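Local coordinates for cell division control protein 4 (Saccharomyces cerevisiae, PDB 3V7D) that recognises phosphorylated proteins such as the CDK inhibitor Sic1 and, as the F-box subunit of an SCF ubiquitin ligase, directs their ubiquitination and degradation, at residues L360-L365 with W377-Y382; H197-H202 with L229-P235; L102-Y106 with I416-R420. The protein carries 1 engineered substitution. All blocks are in the same frame, centred on the assembly; numbering follows the deposited sequence.

Interaction 1 (L360-L365 with W377-Y382)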
loop_
_atom_site.group_PDB
_atom_site.type_symbol
_atom_site.label_atom_id
_atom_site.label_comp_id
_atom_site.label_asym_id
_atom_site.label_seq_id
_atom_site.Cartn_x
_atom_site.Cartn_y
_atom_site.Cartn_z
ATOM N N LEU B 360 -6.640 7.863 -1.488
ATOM C CA LEU B 360 -6.687 6.958 -0.352
ATOM C C LEU B 360 -5.673 5.841 -0.541
ATOM O O LEU B 360 -5.765 5.069 -1.494
ATOM C CB LEU B 360 -8.092 6.377 -0.191
ATOM C CG LEU B 360 -8.362 5.474 1.014
ATOM C CD1 LEU B 360 -8.089 6.210 2.321
ATOM C CD2 LEU B 360 -9.796 4.947 0.977
ATOM N N SER B 361 -4.686 5.783 0.347
ATOM C CA SER B 361 -3.779 4.644 0.401
ATOM C C SER B 361 -4.222 3.772 1.564
ATOM O O SER B 361 -5.168 4.119 2.267
ATOM C CB SER B 361 -2.334 5.094 0.602
ATOM O OG SER B 361 -2.121 5.553 1.926
ATOM N N ASP B 362 -3.542 2.651 1.771
ATOM C CA ASP B 362 -3.906 1.729 2.844
ATOM C C ASP B 362 -3.980 2.404 4.216
ATOM O O ASP B 362 -4.849 2.074 5.018
ATOM C CB ASP B 362 -2.939 0.539 2.901
ATOM C CG ASP B 362 -3.164 -0.456 1.779
ATOM O OD1 ASP B 362 -4.327 -0.617 1.350
ATOM O OD2 ASP B 362 -2.177 -1.079 1.328
ATOM N N LYS B 363 -3.086 3.353 4.484
ATOM C CA LYS B 363 -3.061 3.986 5.801
ATOM C C LYS B 363 -3.376 5.487 5.818
ATOM O O LYS B 363 -3.661 6.048 6.877
ATOM C CB LYS B 363 -1.733 3.704 6.516
ATOM C CG LYS B 363 -0.541 4.415 5.936
ATOM C CD LYS B 363 0.762 3.927 6.572
ATOM C CE LYS B 363 0.890 4.364 8.027
ATOM N NZ LYS B 363 2.256 4.124 8.575
ATOM N N PHE B 364 -3.345 6.135 4.657
ATOM C CA PHE B 364 -3.560 7.582 4.606
ATOM C C PHE B 364 -4.717 7.996 3.699
ATOM O O PHE B 364 -4.803 7.556 2.553
ATOM C CB PHE B 364 -2.305 8.303 4.100
ATOM C CG PHE B 364 -1.089 8.101 4.946
ATOM C CD1 PHE B 364 -1.102 8.415 6.295
ATOM C CD2 PHE B 364 0.090 7.642 4.378
ATOM C CE1 PHE B 364 0.036 8.248 7.073
ATOM C CE2 PHE B 364 1.229 7.472 5.143
ATOM C CZ PHE B 364 1.202 7.775 6.497
ATOM N N LEU B 365 -5.600 8.848 4.208
ATOM C CA LEU B 365 -6.442 9.662 3.334
ATOM C C LEU B 365 -5.652 10.932 3.089
ATOM O O LEU B 365 -5.172 11.557 4.036
ATOM C CB LEU B 365 -7.782 10.003 3.990
ATOM C CG LEU B 365 -8.648 11.020 3.231
ATOM C CD1 LEU B 365 -9.113 10.471 1.883
ATOM C CD2 LEU B 365 -9.845 11.475 4.065
ATOM N N TRP B 377 -4.343 12.357 6.502
ATOM C CA TRP B 377 -5.163 11.902 7.612
ATOM C C TRP B 377 -5.103 10.387 7.690
ATOM O O TRP B 377 -5.009 9.708 6.667
ATOM C CB TRP B 377 -6.614 12.327 7.420
ATOM C CG TRP B 377 -6.801 13.697 6.841
ATOM C CD1 TRP B 377 -6.731 14.046 5.523
ATOM C CD2 TRP B 377 -7.126 14.896 7.555
ATOM N NE1 TRP B 377 -6.980 15.386 5.374
ATOM C CE2 TRP B 377 -7.229 15.931 6.605
ATOM C CE3 TRP B 377 -7.341 15.192 8.903
ATOM C CZ2 TRP B 377 -7.529 17.244 6.962
ATOM C CZ3 TRP B 377 -7.646 16.496 9.254
ATOM C CH2 TRP B 377 -7.732 17.505 8.290
ATOM N N ASP B 378 -5.160 9.858 8.906
ATOM C CA ASP B 378 -5.192 8.418 9.095
ATOM C C ASP B 378 -6.407 7.856 8.369
ATOM O O ASP B 378 -7.511 8.377 8.504
ATOM C CB ASP B 378 -5.255 8.081 10.583
ATOM C CG ASP B 378 -5.161 6.600 10.840
ATOM O OD1 ASP B 378 -4.026 6.103 10.989
ATOM O OD2 ASP B 378 -6.217 5.934 10.876
ATOM N N ALA B 379 -6.207 6.803 7.588
ATOM C CA ALA B 379 -7.285 6.291 6.742
ATOM C C ALA B 379 -8.433 5.689 7.544
ATOM O O ALA B 379 -9.511 5.459 7.005
ATOM C CB ALA B 379 -6.750 5.277 5.736
ATOM N N ASN B 380 -8.206 5.431 8.827
ATOM C CA ASN B 380 -9.234 4.794 9.642
ATOM C C ASN B 380 -9.917 5.734 10.635
ATOM O O ASN B 380 -11.146 5.749 10.719
ATOM C CB ASN B 380 -8.685 3.560 10.361
ATOM C CG ASN B 380 -9.784 2.714 10.982
ATOM O OD1 ASN B 380 -10.897 2.637 10.459
ATOM N ND2 ASN B 380 -9.478 2.079 12.108
ATOM N N ASP B 381 -9.134 6.516 11.380
ATOM C CA ASP B 381 -9.708 7.437 12.367
ATOM C C ASP B 381 -9.515 8.925 12.040
ATOM O O ASP B 381 -9.951 9.792 12.795
ATOM C CB ASP B 381 -9.225 7.116 13.793
ATOM C CG ASP B 381 -7.713 7.252 13.962
ATOM O OD1 ASP B 381 -7.083 8.085 13.276
ATOM O OD2 ASP B 381 -7.151 6.521 14.803
ATOM N N TYR B 382 -8.847 9.206 10.925
ATOM C CA TYR B 382 -8.700 10.570 10.404
ATOM C C TYR B 382 -7.973 11.544 11.327
ATOM O O TYR B 382 -8.137 12.761 11.208
ATOM C CB TYR B 382 -10.054 11.126 9.949
ATOM C CG TYR B 382 -10.798 10.135 9.094
ATOM C CD1 TYR B 382 -10.430 9.916 7.771
ATOM C CD2 TYR B 382 -11.841 9.386 9.618
ATOM C CE1 TYR B 382 -11.102 8.990 6.989
ATOM C CE2 TYR B 382 -12.512 8.459 8.847
ATOM C CZ TYR B 382 -12.139 8.265 7.536
ATOM O OH TYR B 382 -12.811 7.338 6.774
HETATM O O HOH W 1 -2.167 6.359 9.295
#

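Interaction 2 (H197-H202 with L229-P235). Unlike the reference sequence in segment 197-202: Glu200 (reference Lys).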
loop_
_atom_site.group_PDB
_atom_site.type_symbol
_atom_site.label_atom_id
_atom_site.label_comp_id
_atom_site.label_asym_id
_atom_site.label_seq_id
_atom_site.Cartn_x
_atom_site.Cartn_y
_atom_site.Cartn_z
ATOM N N HIS B 197 -16.039 1.153 -29.883
ATOM C CA HIS B 197 -17.417 1.552 -29.605
ATOM C C HIS B 197 -17.538 3.049 -29.332
ATOM O O HIS B 197 -16.708 3.632 -28.633
ATOM C CB HIS B 197 -17.975 0.778 -28.403
ATOM C CG HIS B 197 -17.924 -0.711 -28.558
ATOM N ND1 HIS B 197 -16.756 -1.434 -28.433
ATOM C CD2 HIS B 197 -18.898 -1.615 -28.819
ATOM C CE1 HIS B 197 -17.012 -2.717 -28.619
ATOM N NE2 HIS B 197 -18.305 -2.853 -28.851
ATOM N N VAL B 198 -18.577 3.664 -29.887
ATOM C CA VAL B 198 -18.923 5.039 -29.546
ATOM C C VAL B 198 -20.337 5.082 -28.972
ATOM O O VAL B 198 -21.310 4.848 -29.690
ATOM C CB VAL B 198 -18.846 5.971 -30.765
ATOM C CG1 VAL B 198 -19.212 7.393 -30.366
ATOM C CG2 VAL B 198 -17.459 5.926 -31.387
ATOM N N PHE B 199 -20.447 5.373 -27.679
ATOM C CA PHE B 199 -21.747 5.428 -27.014
ATOM C C PHE B 199 -22.249 6.862 -26.884
ATOM O O PHE B 199 -21.646 7.683 -26.190
ATOM C CB PHE B 199 -21.682 4.791 -25.623
ATOM C CG PHE B 199 -21.341 3.327 -25.632
ATOM C CD1 PHE B 199 -21.512 2.564 -26.775
ATOM C CD2 PHE B 199 -20.849 2.715 -24.488
ATOM C CE1 PHE B 199 -21.199 1.217 -26.780
ATOM C CE2 PHE B 199 -20.533 1.370 -24.486
ATOM C CZ PHE B 199 -20.710 0.619 -25.633
ATOM N N GLU B 200 -23.357 7.160 -27.553
ATOM C CA GLU B 200 -23.981 8.468 -27.426
ATOM C C GLU B 200 -25.160 8.366 -26.469
ATOM O O GLU B 200 -25.660 7.272 -26.204
ATOM C CB GLU B 200 -24.422 9.000 -28.795
ATOM C CG GLU B 200 -23.275 9.155 -29.790
ATOM C CD GLU B 200 -23.694 9.821 -31.089
ATOM O OE1 GLU B 200 -24.795 10.408 -31.136
ATOM O OE2 GLU B 200 -22.918 9.758 -32.067
ATOM N N GLY B 201 -25.595 9.503 -25.938
ATOM C CA GLY B 201 -26.691 9.515 -24.989
ATOM C C GLY B 201 -26.657 10.735 -24.092
ATOM O O GLY B 201 -27.688 11.364 -23.853
ATOM N N HIS B 202 -25.471 11.064 -23.586
ATOM C CA HIS B 202 -25.292 12.267 -22.782
ATOM C C HIS B 202 -25.644 13.505 -23.597
ATOM O O HIS B 202 -25.340 13.585 -24.787
ATOM C CB HIS B 202 -23.854 12.372 -22.262
ATOM C CG HIS B 202 -23.595 11.563 -21.029
ATOM N ND1 HIS B 202 -24.247 11.794 -19.837
ATOM C CD2 HIS B 202 -22.749 10.530 -20.800
ATOM C CE1 HIS B 202 -23.816 10.937 -18.929
ATOM N NE2 HIS B 202 -22.907 10.159 -19.487
ATOM N N LEU B 229 -25.870 10.679 -14.616
ATOM C CA LEU B 229 -24.881 9.639 -14.854
ATOM C C LEU B 229 -25.494 8.554 -15.735
ATOM O O LEU B 229 -26.653 8.175 -15.554
ATOM C CB LEU B 229 -24.393 9.023 -13.547
ATOM C CG LEU B 229 -23.561 9.909 -12.621
ATOM C CD1 LEU B 229 -24.446 10.609 -11.596
ATOM C CD2 LEU B 229 -22.487 9.079 -11.943
ATOM N N HIS B 230 -24.718 8.066 -16.698
ATOM C CA HIS B 230 -25.159 6.964 -17.539
ATOM C C HIS B 230 -24.400 5.704 -17.163
ATOM O O HIS B 230 -23.211 5.760 -16.855
ATOM C CB HIS B 230 -24.935 7.290 -19.017
ATOM C CG HIS B 230 -25.963 8.208 -19.602
ATOM N ND1 HIS B 230 -26.451 9.310 -18.932
ATOM C CD2 HIS B 230 -26.593 8.191 -20.803
ATOM C CE1 HIS B 230 -27.334 9.929 -19.693
ATOM N NE2 HIS B 230 -27.438 9.272 -20.835
ATOM N N VAL B 231 -25.087 4.567 -17.176
ATOM C CA VAL B 231 -24.440 3.290 -16.889
ATOM C C VAL B 231 -24.412 2.416 -18.145
ATOM O O VAL B 231 -25.417 2.280 -18.843
ATOM C CB VAL B 231 -25.123 2.546 -15.716
ATOM C CG1 VAL B 231 -24.389 1.249 -15.409
ATOM C CG2 VAL B 231 -25.172 3.433 -14.475
ATOM N N TRP B 232 -23.249 1.844 -18.442
ATOM C CA TRP B 232 -23.090 1.002 -19.620
ATOM C C TRP B 232 -22.302 -0.257 -19.285
ATOM O O TRP B 232 -21.412 -0.231 -18.434
ATOM C CB TRP B 232 -22.365 1.738 -20.753
ATOM C CG TRP B 232 -22.483 3.228 -20.751
ATOM C CD1 TRP B 232 -21.898 4.100 -19.877
ATOM C CD2 TRP B 232 -23.186 4.028 -21.703
ATOM N NE1 TRP B 232 -22.218 5.394 -20.214
ATOM C CE2 TRP B 232 -23.011 5.376 -21.338
ATOM C CE3 TRP B 232 -23.965 3.736 -22.828
ATOM C CZ2 TRP B 232 -23.577 6.429 -22.052
ATOM C CZ3 TRP B 232 -24.532 4.782 -23.539
ATOM C CH2 TRP B 232 -24.336 6.110 -23.147
ATOM N N LYS B 233 -22.625 -1.357 -19.959
ATOM C CA LYS B 233 -21.808 -2.560 -19.870
ATOM C C LYS B 233 -20.565 -2.389 -20.735
ATOM O O LYS B 233 -20.646 -1.857 -21.840
ATOM C CB LYS B 233 -22.598 -3.793 -20.313
ATOM C CG LYS B 233 -23.718 -4.180 -19.358
ATOM C CD LYS B 233 -24.428 -5.443 -19.807
ATOM C CE LYS B 233 -25.202 -5.209 -21.090
ATOM N NZ LYS B 233 -26.343 -4.273 -20.889
ATOM N N LEU B 234 -19.416 -2.820 -20.220
ATOM C CA LEU B 234 -18.177 -2.809 -20.994
ATOM C C LEU B 234 -18.155 -4.015 -21.925
ATOM O O LEU B 234 -18.209 -5.155 -21.466
ATOM C CB LEU B 234 -16.958 -2.845 -20.069
ATOM C CG LEU B 234 -15.585 -2.854 -20.752
ATOM C CD1 LEU B 234 -15.300 -1.519 -21.426
ATOM C CD2 LEU B 234 -14.483 -3.207 -19.760
ATOM N N PRO B 235 -18.094 -3.764 -23.240
ATOM C CA PRO B 235 -18.098 -4.822 -24.260
ATOM C C PRO B 235 -16.944 -5.813 -24.100
ATOM O O PRO B 235 -15.827 -5.424 -23.752
ATOM C CB PRO B 235 -17.948 -4.040 -25.567
ATOM C CG PRO B 235 -18.515 -2.693 -25.261
ATOM C CD PRO B 235 -18.125 -2.419 -23.840
#

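Interaction 3 (L102-Y106 with I416-R420)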
loop_
_atom_site.group_PDB
_atom_site.type_symbol
_atom_site.label_atom_id
_atom_site.label_comp_id
_atom_site.label_asym_id
_atom_site.label_seq_id
_atom_site.Cartn_x
_atom_site.Cartn_y
_atom_site.Cartn_z
ATOM N N LEU B 102 12.757 1.393 -2.864
ATOM C CA LEU B 102 12.357 2.372 -1.857
ATOM C C LEU B 102 13.547 3.186 -1.370
ATOM O O LEU B 102 13.448 4.401 -1.194
ATOM C CB LEU B 102 11.657 1.696 -0.673
ATOM C CG LEU B 102 11.151 2.655 0.414
ATOM C CD1 LEU B 102 10.138 3.642 -0.166
ATOM C CD2 LEU B 102 10.547 1.902 1.594
ATOM N N LYS B 103 14.674 2.515 -1.156
ATOM C CA LYS B 103 15.887 3.195 -0.707
ATOM C C LYS B 103 16.334 4.254 -1.707
ATOM O O LYS B 103 16.805 5.320 -1.313
ATOM C CB LYS B 103 17.013 2.198 -0.436
ATOM C CG LYS B 103 17.033 1.680 0.997
ATOM C CD LYS B 103 18.092 0.607 1.194
ATOM C CE LYS B 103 18.451 0.453 2.666
ATOM N NZ LYS B 103 17.249 0.297 3.529
ATOM N N ASN B 104 16.180 3.963 -2.996
ATOM C CA ASN B 104 16.484 4.946 -4.031
ATOM C C ASN B 104 15.562 6.165 -3.948
ATOM O O ASN B 104 16.035 7.294 -3.957
ATOM C CB ASN B 104 16.425 4.312 -5.423
ATOM C CG ASN B 104 17.516 3.283 -5.638
ATOM O OD1 ASN B 104 18.552 3.307 -4.968
ATOM N ND2 ASN B 104 17.296 2.378 -6.579
ATOM N N TRP B 105 14.254 5.924 -3.851
ATOM C CA TRP B 105 13.274 6.989 -3.650
ATOM C C TRP B 105 13.614 7.861 -2.438
ATOM O O TRP B 105 13.408 9.073 -2.461
ATOM C CB TRP B 105 11.873 6.399 -3.435
ATOM C CG TRP B 105 11.100 6.075 -4.676
ATOM C CD1 TRP B 105 11.104 4.895 -5.364
ATOM C CD2 TRP B 105 10.174 6.933 -5.359
ATOM N NE1 TRP B 105 10.247 4.970 -6.439
ATOM C CE2 TRP B 105 9.666 6.212 -6.459
ATOM C CE3 TRP B 105 9.732 8.247 -5.152
ATOM C CZ2 TRP B 105 8.739 6.758 -7.348
ATOM C CZ3 TRP B 105 8.813 8.788 -6.038
ATOM C CH2 TRP B 105 8.325 8.043 -7.120
ATOM N N TYR B 106 14.117 7.232 -1.379
ATOM C CA TYR B 106 14.400 7.920 -0.119
ATOM C C TYR B 106 15.787 8.564 -0.077
ATOM O O TYR B 106 16.050 9.423 0.762
ATOM C CB TYR B 106 14.279 6.946 1.058
ATOM C CG TYR B 106 12.868 6.705 1.562
ATOM C CD1 TYR B 106 11.787 7.403 1.040
ATOM C CD2 TYR B 106 12.624 5.785 2.577
ATOM C CE1 TYR B 106 10.505 7.187 1.510
ATOM C CE2 TYR B 106 11.344 5.560 3.051
ATOM C CZ TYR B 106 10.290 6.267 2.515
ATOM O OH TYR B 106 9.015 6.049 2.985
ATOM N N ILE B 416 8.868 15.532 -4.034
ATOM C CA ILE B 416 8.803 14.150 -3.586
ATOM C C ILE B 416 9.065 14.124 -2.083
ATOM O O ILE B 416 10.126 14.565 -1.624
ATOM C CB ILE B 416 9.840 13.276 -4.329
ATOM C CG1 ILE B 416 9.608 13.348 -5.840
ATOM C CG2 ILE B 416 9.783 11.827 -3.849
ATOM C CD1 ILE B 416 10.600 12.545 -6.655
ATOM N N TYR B 417 8.094 13.632 -1.314
ATOM C CA TYR B 417 8.226 13.595 0.145
ATOM C C TYR B 417 8.341 12.178 0.713
ATOM O O TYR B 417 7.611 11.272 0.312
ATOM C CB TYR B 417 7.039 14.282 0.820
ATOM C CG TYR B 417 6.762 15.705 0.392
ATOM C CD1 TYR B 417 5.923 15.978 -0.686
ATOM C CD2 TYR B 417 7.307 16.777 1.086
ATOM C CE1 TYR B 417 5.652 17.280 -1.070
ATOM C CE2 TYR B 417 7.044 18.083 0.707
ATOM C CZ TYR B 417 6.216 18.329 -0.369
ATOM O OH TYR B 417 5.954 19.631 -0.740
ATOM N N ASN B 418 9.257 12.008 1.661
ATOM C CA ASN B 418 9.348 10.796 2.468
ATOM C C ASN B 418 8.305 10.867 3.577
ATOM O O ASN B 418 8.442 11.662 4.506
ATOM C CB ASN B 418 10.751 10.696 3.073
ATOM C CG ASN B 418 10.968 9.433 3.902
ATOM O OD1 ASN B 418 10.034 8.864 4.475
ATOM N ND2 ASN B 418 12.219 9.002 3.979
ATOM N N LEU B 419 7.272 10.034 3.492
ATOM C CA LEU B 419 6.188 10.080 4.470
ATOM C C LEU B 419 6.554 9.470 5.825
ATOM O O LEU B 419 5.868 9.713 6.817
ATOM C CB LEU B 419 4.918 9.427 3.917
ATOM C CG LEU B 419 4.271 10.148 2.732
ATOM C CD1 LEU B 419 2.931 9.513 2.389
ATOM C CD2 LEU B 419 4.108 11.640 3.022
ATOM N N ARG B 420 7.628 8.686 5.874
ATOM C CA ARG B 420 8.094 8.143 7.149
ATOM C C ARG B 420 8.806 9.201 7.986
ATOM O O ARG B 420 8.492 9.386 9.159
ATOM C CB ARG B 420 9.020 6.946 6.937
ATOM C CG ARG B 420 8.339 5.750 6.320
ATOM C CD ARG B 420 9.238 4.536 6.359
ATOM N NE ARG B 420 8.710 3.460 5.532
ATOM C CZ ARG B 420 9.317 2.293 5.354
ATOM N NH1 ARG B 420 10.478 2.050 5.956
ATOM N NH2 ARG B 420 8.761 1.371 4.579
HETATM O O HOH W 2 14.439 10.427 2.764
#

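Interaction 1 (L360-L365 with W377-Y382)
The sixth WD repeat of the beta-propeller contains an antiparallel hairpin, strands 364-369 and 373-378, and at its open end Leu365 pairs with Trp377 beside the turns that link each strand to its outer neighbour in the sheet. Two backbone bonds join this pair, Leu365 N to Trp377 O and Trp377 N to Leu365 O (2.7 Å); the second is nearly straight, 172° at the hydrogen. One step further out, Phe364 and Asp378 form a non-hydrogen-bonded pair, their side chains diverging. Beyond it Ala379 N reaches Lys363 O at 2.7 Å, from 53° above the carbonyl plane and not on a lone pair. Lys363 O has a second donor, a water that also bonds Asp378 OD1.

Asp378 organises the turn after its strand. Its CG lies anti to the backbone N (chi1 -175°), which carries the carboxylate round to the amides that follow: OD2 accepts from Asn380 N at 2.9 Å, above the carboxylate plane, and from Asp381 N at 3.0 Å through its anti lone pair. These are an Asx turn and an Asx motif sharing one oxygen. An alanine here would remove that acceptor and is likely to leave both amides without their mate and the water with Lys363 O alone of its two partners here. Across from it, Ser361 OG accepts from Phe364 N, an ST motif, and is hydrogen-bonded to Asp403.

Side chains fill in the rest. The methyl of Ala379 faces the 360-365 turn and meets Leu360 CD1 at 3.8 Å. Leu365 sends CD2 obliquely to Tyr382 CE1, at 4.0 Å, while the Tyr382 hydroxyl is hydrogen-bonded to Arg324. The Trp377 indole, whose NE1 is bonded to Ser367 OG, meets Leu365 O at its edge, CD1 3.3 Å from that oxygen.

Interaction 2 (H197-H202 with L229-P235)
Segments 197-202 and 229-235 run almost antiparallel, yet even where the backbones come nearest, His202 CA and His230 CA stay 7.5 Å apart, so side chains rather than paired backbones fill the space between. This is a junction between WD40 blades: strand 194-199 lies in one blade's sheet, strand 229-233 in that of the next, and the loop joining the blades brings Gly201 and His202, the Gly-His dipeptide of the repeat, over the latter.

His202 belongs to the hydrogen-bonded tetrad characteristic of WD repeats. Its ND1 is bonded to Asp226 and its NE2 to Thr222 OG1, which is also bonded to Trp232 NE1; the two ring nitrogens thus fix the rotation of the imidazole. Held in this way, the ring lies over the rim of one face of His230, and His230 over the rim of one of its own, centroids 3.9 Å apart and planes at 39°, neither a stack nor edge-to-face. Gly201 has backbone angles that suit glycine: a CB here would be jammed against the carbonyl O of Glu200 and tight against Trp232 CH2 and His230 CD2. Glu200, a lysine in the reference sequence, points its side chain away, but its carbonyl O lies 3.5 Å from Trp232 CH2 at the indole edge.

Further along, Phe199 and Trp232 slide past one another in opposite directions. The rings are near parallel but barely overlap, and the closer contact is a CH-pi one: Phe199 CB sits over the face of the six-membered ring, 3.5 Å from Trp232 CZ3. Pro235 CG meets the edge of the phenyl ring, 4.0 Å from Phe199 CZ. Pro235 in turn covers His197. The imidazole is placed by its CG standing anti to the carbonyl carbon (chi1 -57°), and Pro235 CG rests 3.6 Å from the centroid of the His197 ring, only 8° off the normal.

Interaction 3 (L102-Y106 with I416-R420)
Flat stacking comes first in this contact: the amide of Asn418 lies on the ring of Tyr106, the two planes only 12° apart. Asn418 ND2 stands 3.2 Å above the centre of the Tyr106 ring, and Asn418 OD1 is 3.3 Å from Tyr106 CZ. Leu102 CD1, from one helical turn earlier, stands over the rim of the opposite face of the phenol.

Apolar packing is slighter. Ile416 CG2 meets the edge of the Trp105 indole in its plane, 3.8 Å from Trp105 CE3.

The residues involved identify the joint: the C-terminal end of helix 87-106, which leads from the F-box part to the beta-propeller, is seated here against strand 413-418 of the seventh WD repeat.

Polar contacts fix the groups in place. One water is shared by Tyr106 O and Asn418 ND2. Asn418 OD1 accepts from Arg420 N at 2.8 Å in the carbonyl plane, forming an Asx turn, and also from Ser421 N, so the amide is held from both ends while it lies against the ring. The hydroxyl of Tyr106 is bonded to Asn404 O.

Charge enters with Arg420, extended from CG to NE, which runs past the edge of the phenol with its guanidinium turned 78° to the ring. Leu102 brings its other methyl, CD2, over a face of this guanidinium, 3.5 Å from Arg420 NH2. Arg420 CG is 3.4 Å from Tyr106 OH, its NE is bonded to Asn404 OD1, and its NH2 forms a salt bridge with Glu63.

How the interactions relate
Interactions 1 and 3 are neighbours, their centres 18 Å apart, and they touch directly where Phe364 CE2 packs on Leu419 CD1 at 3.8 Å. The consecutive residues Asp403 and Asn404 also lie between them: Asp403 binds the 360-365 turn, Asn404 the end of helix 87-106 and Arg420. The sixth and seventh repeats are therefore tied together close to where the helix meets the propeller. Interaction 2 is remote, with centres 33 Å from interaction 1 and 41 Å from interaction 3, on the other side of the chain's centre from the latter. In sequence, both interactions 1 and 2 fall within the long span that interaction 3 closes.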